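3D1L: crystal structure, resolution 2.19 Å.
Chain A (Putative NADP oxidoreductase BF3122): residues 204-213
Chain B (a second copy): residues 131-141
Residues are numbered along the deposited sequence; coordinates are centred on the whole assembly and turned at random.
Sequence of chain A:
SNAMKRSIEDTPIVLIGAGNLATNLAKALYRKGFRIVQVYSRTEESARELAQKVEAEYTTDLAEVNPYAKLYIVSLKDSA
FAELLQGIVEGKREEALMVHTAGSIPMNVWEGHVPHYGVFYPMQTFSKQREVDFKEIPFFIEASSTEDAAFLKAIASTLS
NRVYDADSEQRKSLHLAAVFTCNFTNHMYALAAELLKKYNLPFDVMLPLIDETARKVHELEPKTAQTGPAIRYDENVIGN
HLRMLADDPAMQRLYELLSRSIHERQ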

# COMPACT_ATOMS: atom_id res chain seq x y z
N ASP A 204 -15.96 -8.12 -6.59
CA ASP A 204 -15.41 -7.17 -7.57
C ASP A 204 -15.56 -5.71 -7.17
O ASP A 204 -14.82 -4.86 -7.65
N VAL A 205 -16.52 -5.44 -6.31
CA VAL A 205 -16.75 -4.10 -5.76
C VAL A 205 -15.56 -3.58 -4.91
O VAL A 205 -15.32 -2.38 -4.82
N MSE A 206 -14.80 -4.50 -4.33
CA MSE A 206 -13.60 -4.17 -3.53
C MSE A 206 -12.42 -3.69 -4.37
O MSE A 206 -11.53 -3.07 -3.84
N LEU A 207 -12.40 -4.00 -5.67
CA LEU A 207 -11.19 -3.78 -6.50
C LEU A 207 -10.75 -2.31 -6.68
O LEU A 207 -9.55 -2.05 -6.70
N PRO A 208 -11.71 -1.37 -6.84
CA PRO A 208 -11.37 0.06 -6.84
C PRO A 208 -10.82 0.56 -5.49
O PRO A 208 -10.02 1.48 -5.47
N LEU A 209 -11.24 -0.05 -4.39
CA LEU A 209 -10.80 0.32 -3.04
C LEU A 209 -9.38 -0.21 -2.82
O LEU A 209 -8.51 0.49 -2.28
N ILE A 210 -9.15 -1.45 -3.27
CA ILE A 210 -7.82 -2.06 -3.26
C ILE A 210 -6.81 -1.23 -4.08
O ILE A 210 -5.73 -0.88 -3.60
N ASP A 211 -7.18 -0.89 -5.32
CA ASP A 211 -6.30 -0.11 -6.19
C ASP A 211 -5.95 1.25 -5.62
O ASP A 211 -4.79 1.68 -5.68
N GLU A 212 -6.96 1.95 -5.11
CA GLU A 212 -6.76 3.30 -4.59
C GLU A 212 -5.99 3.30 -3.26
O GLU A 212 -5.20 4.19 -3.02
N THR A 213 -6.24 2.30 -2.41
CA THR A 213 -5.49 2.13 -1.15
C THR A 213 -4.00 2.03 -1.42
O THR A 213 -3.20 2.64 -0.70
N GLU B 131 -6.33 13.50 -4.77
CA GLU B 131 -7.40 13.52 -5.78
C GLU B 131 -7.74 12.11 -6.21
O GLU B 131 -6.85 11.28 -6.40
N VAL B 132 -9.03 11.83 -6.39
CA VAL B 132 -9.45 10.50 -6.85
C VAL B 132 -10.42 10.60 -7.99
O VAL B 132 -11.25 11.50 -8.03
N ASP B 133 -10.32 9.66 -8.92
CA ASP B 133 -11.28 9.54 -9.98
C ASP B 133 -12.58 8.95 -9.42
O ASP B 133 -12.65 7.73 -9.10
N PHE B 134 -13.58 9.81 -9.28
CA PHE B 134 -14.94 9.37 -8.97
C PHE B 134 -15.59 8.41 -9.97
O PHE B 134 -16.49 7.65 -9.57
N LYS B 135 -15.14 8.41 -11.22
CA LYS B 135 -15.73 7.53 -12.24
C LYS B 135 -15.80 6.07 -11.81
O LYS B 135 -16.79 5.38 -12.09
N GLU B 136 -14.79 5.59 -11.09
CA GLU B 136 -14.83 4.19 -10.67
C GLU B 136 -15.17 3.90 -9.20
O GLU B 136 -15.01 2.77 -8.74
N ILE B 137 -15.70 4.90 -8.50
CA ILE B 137 -16.12 4.75 -7.11
C ILE B 137 -17.51 4.12 -6.97
O ILE B 137 -18.51 4.66 -7.47
N PRO B 138 -17.59 2.95 -6.32
CA PRO B 138 -18.92 2.42 -5.98
C PRO B 138 -19.72 3.42 -5.13
O PRO B 138 -19.28 3.82 -4.04
N PHE B 139 -20.88 3.83 -5.63
CA PHE B 139 -21.73 4.80 -4.96
C PHE B 139 -23.04 4.10 -4.59
O PHE B 139 -23.81 3.76 -5.48
N PHE B 140 -23.32 3.89 -3.30
CA PHE B 140 -24.54 3.23 -2.86
C PHE B 140 -25.60 4.19 -2.37
O PHE B 140 -25.31 5.12 -1.60
N ILE B 141 -26.83 3.95 -2.85
CA ILE B 141 -27.95 4.89 -2.70
C ILE B 141 -29.12 4.18 -2.05
O ILE B 141 -29.48 3.07 -2.43

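The contact between the two stretches is small, burying 270 Å² over both sides, and it is made by apolar packing without a hydrogen bond between the stretches. Chain A contributes the end of a 3-10 segment and the helix that follows it; chain B contributes a loop leading into a strand. Val205(A), at the end of the 3-10 segment, and Pro208(A), Leu209(A) and Glu212(A) of the helix make the contacts, whereas Leu207(A), Ile210(A), Asp211(A) and Thr213(A) lie out of reach.

Pro138(B) is the hub of the contact and has the largest covered area. Its CA-to-CB bond points toward chain A, and its ring, puckered C-gamma exo, meets three residues. Val205(A), with chi1 in the p well at 74°, has a sideways CA-to-CB bond, yet this rotamer carries CG2 to 3.8 Å from CG of Pro138(B). The same methyl lies 3.8 Å from CZ of Phe140(B), so one branch of the valine serves both neighbours. The CA-to-CB bond of Phe140(B) points toward chain A; with chi1 m and chi2 at -86°, the side chain receives CG2 of Val205(A) at its ring edge, near the ring plane. Leu209(A) also starts out sideways, but chi1 m and chi2 p bring its end nearer, placing CD1 4.0 Å from CG of Pro138(B).

The CA-to-CB bond of Pro208(A) points toward chain B, and its ring is also C-gamma exo. Its CG packs 4.1 Å from CD of Pro138(B), while its CB sits 3.4 Å from the carbonyl O of Glu136(B), a van der Waals approach to the backbone. The CA-to-CB bond of Glu136(B) points toward chain A; the side chain, m at chi1 and chi2, remains exposed and comes no closer than 4.9 Å.

Farther along the helix, Glu212(A) combines chi1 t with chi2 p and extends its carboxylate to Val132(B), whose chi1 is m. OE2 of Glu212(A) approaches CG1 of Val132(B) at 3.2 Å, a close contact of an oxygen with a methyl. Both carboxylate oxygens are hydrogen-bonded just beyond the stretches.

Two polar side chains, those of Thr213(A) and Asp133(B), bond within their own stretch. Thr213(A), with chi1 m, donates from OG1 to O of Leu209(A) at 2.7 Å, returning its hydroxyl to the preceding helical turn. In chain B, Asp133(B) adopts chi1 t and its end leads away from chain A; its OD1 accepts a weak hydrogen bond from N of Lys135(B) at 3.5 Å. The CA-to-CB bond of selenomethionine Met206(A) points away, and although the end of its side chain comes nearer, it makes no contact.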

# COMPACT_ATOMS: atom_id res chain seq x y z
CB ASP A 204 -15.99 -7.41 -8.98
CG ASP A 204 -17.43 -6.87 -9.15
OD1 ASP A 204 -18.12 -6.62 -8.14
OD2 ASP A 204 -17.87 -6.68 -10.31
CB VAL A 205 -18.13 -4.06 -5.00
CG1 VAL A 205 -18.10 -4.80 -3.65
CG2 VAL A 205 -18.65 -2.67 -4.89
CB MSE A 206 -13.14 -5.38 -2.72
CG MSE A 206 -14.05 -5.80 -1.59
SE MSE A 206 -14.28 -4.47 -0.15
CE MSE A 206 -16.03 -3.80 -0.62
CB LEU A 207 -11.29 -4.48 -7.87
CG LEU A 207 -11.17 -6.02 -7.96
CD1 LEU A 207 -11.49 -6.51 -9.36
CD2 LEU A 207 -9.80 -6.54 -7.49
CB PRO A 208 -12.71 0.75 -7.15
CG PRO A 208 -13.63 -0.31 -7.59
CD PRO A 208 -13.16 -1.59 -7.02
CB LEU A 209 -11.75 -0.28 -2.00
CG LEU A 209 -13.16 0.34 -1.79
CD1 LEU A 209 -14.00 0.34 -3.05
CD2 LEU A 209 -13.89 -0.39 -0.70
CB ILE A 210 -7.86 -3.56 -3.72
CG1 ILE A 210 -8.45 -4.42 -2.61
CG2 ILE A 210 -6.48 -4.08 -4.14
CD1 ILE A 210 -8.90 -5.85 -3.06
CB ASP A 211 -6.95 0.10 -7.55
CG ASP A 211 -7.05 -1.18 -8.36
OD1 ASP A 211 -6.41 -2.20 -8.00
OD2 ASP A 211 -7.77 -1.16 -9.38
CB GLU A 212 -8.10 4.05 -4.44
CG GLU A 212 -7.99 5.42 -3.80
CD GLU A 212 -7.09 6.37 -4.57
OE1 GLU A 212 -6.84 6.12 -5.78
OE2 GLU A 212 -6.65 7.39 -3.97
CB THR A 213 -6.01 0.89 -0.33
OG1 THR A 213 -7.34 1.18 0.07
CG2 THR A 213 -5.19 0.62 0.94
CB GLU B 131 -6.95 14.31 -7.02
CG GLU B 131 -6.65 15.80 -6.78
CD GLU B 131 -7.91 16.65 -6.66
OE1 GLU B 131 -9.01 16.08 -6.45
OE2 GLU B 131 -7.79 17.89 -6.77
CB VAL B 132 -10.09 9.61 -5.74
CG1 VAL B 132 -9.08 9.26 -4.71
CG2 VAL B 132 -11.27 10.30 -5.09
CB ASP B 133 -10.72 8.67 -11.10
CG ASP B 133 -11.41 8.90 -12.44
OD1 ASP B 133 -12.26 9.85 -12.53
OD2 ASP B 133 -11.09 8.16 -13.40
CB PHE B 134 -15.85 10.57 -8.71
CG PHE B 134 -15.96 10.91 -7.27
CD1 PHE B 134 -14.92 11.58 -6.62
CD2 PHE B 134 -17.08 10.52 -6.55
CE1 PHE B 134 -15.01 11.87 -5.28
CE2 PHE B 134 -17.18 10.80 -5.19
CZ PHE B 134 -16.15 11.47 -4.56
CB LYS B 135 -15.05 7.66 -13.61
CG LYS B 135 -15.31 9.02 -14.30
CD LYS B 135 -16.75 9.16 -14.83
CE LYS B 135 -17.07 10.62 -15.20
NZ LYS B 135 -18.43 10.77 -15.80
CB GLU B 136 -13.57 3.46 -11.15
CG GLU B 136 -13.64 3.16 -12.66
CD GLU B 136 -14.78 2.20 -13.04
OE1 GLU B 136 -14.71 1.02 -12.62
OE2 GLU B 136 -15.73 2.60 -13.76
CB ILE B 137 -16.00 6.10 -6.30
CG1 ILE B 137 -14.54 6.60 -6.34
CG2 ILE B 137 -16.42 5.89 -4.86
CD1 ILE B 137 -14.28 7.94 -5.63
CB PRO B 138 -18.61 1.15 -5.17
CG PRO B 138 -17.18 0.81 -5.49
CD PRO B 138 -16.49 2.08 -5.85
CB PHE B 139 -22.05 5.90 -5.96
CG PHE B 139 -21.84 7.28 -5.47
CD1 PHE B 139 -22.63 7.81 -4.46
CD2 PHE B 139 -20.91 8.09 -6.08
CE1 PHE B 139 -22.44 9.11 -4.05
CE2 PHE B 139 -20.72 9.40 -5.69
CZ PHE B 139 -21.48 9.92 -4.68
CB PHE B 140 -24.22 2.20 -1.79
CG PHE B 140 -23.14 1.26 -2.21
CD1 PHE B 140 -23.44 0.12 -2.95
CD2 PHE B 140 -21.80 1.56 -1.94
CE1 PHE B 140 -22.45 -0.73 -3.36
CE2 PHE B 140 -20.81 0.71 -2.36
CZ PHE B 140 -21.14 -0.44 -3.07
CB ILE B 141 -28.44 5.46 -4.06
CG1 ILE B 141 -27.35 6.24 -4.81
CG2 ILE B 141 -29.76 6.31 -3.91
CD1 ILE B 141 -26.54 7.16 -4.02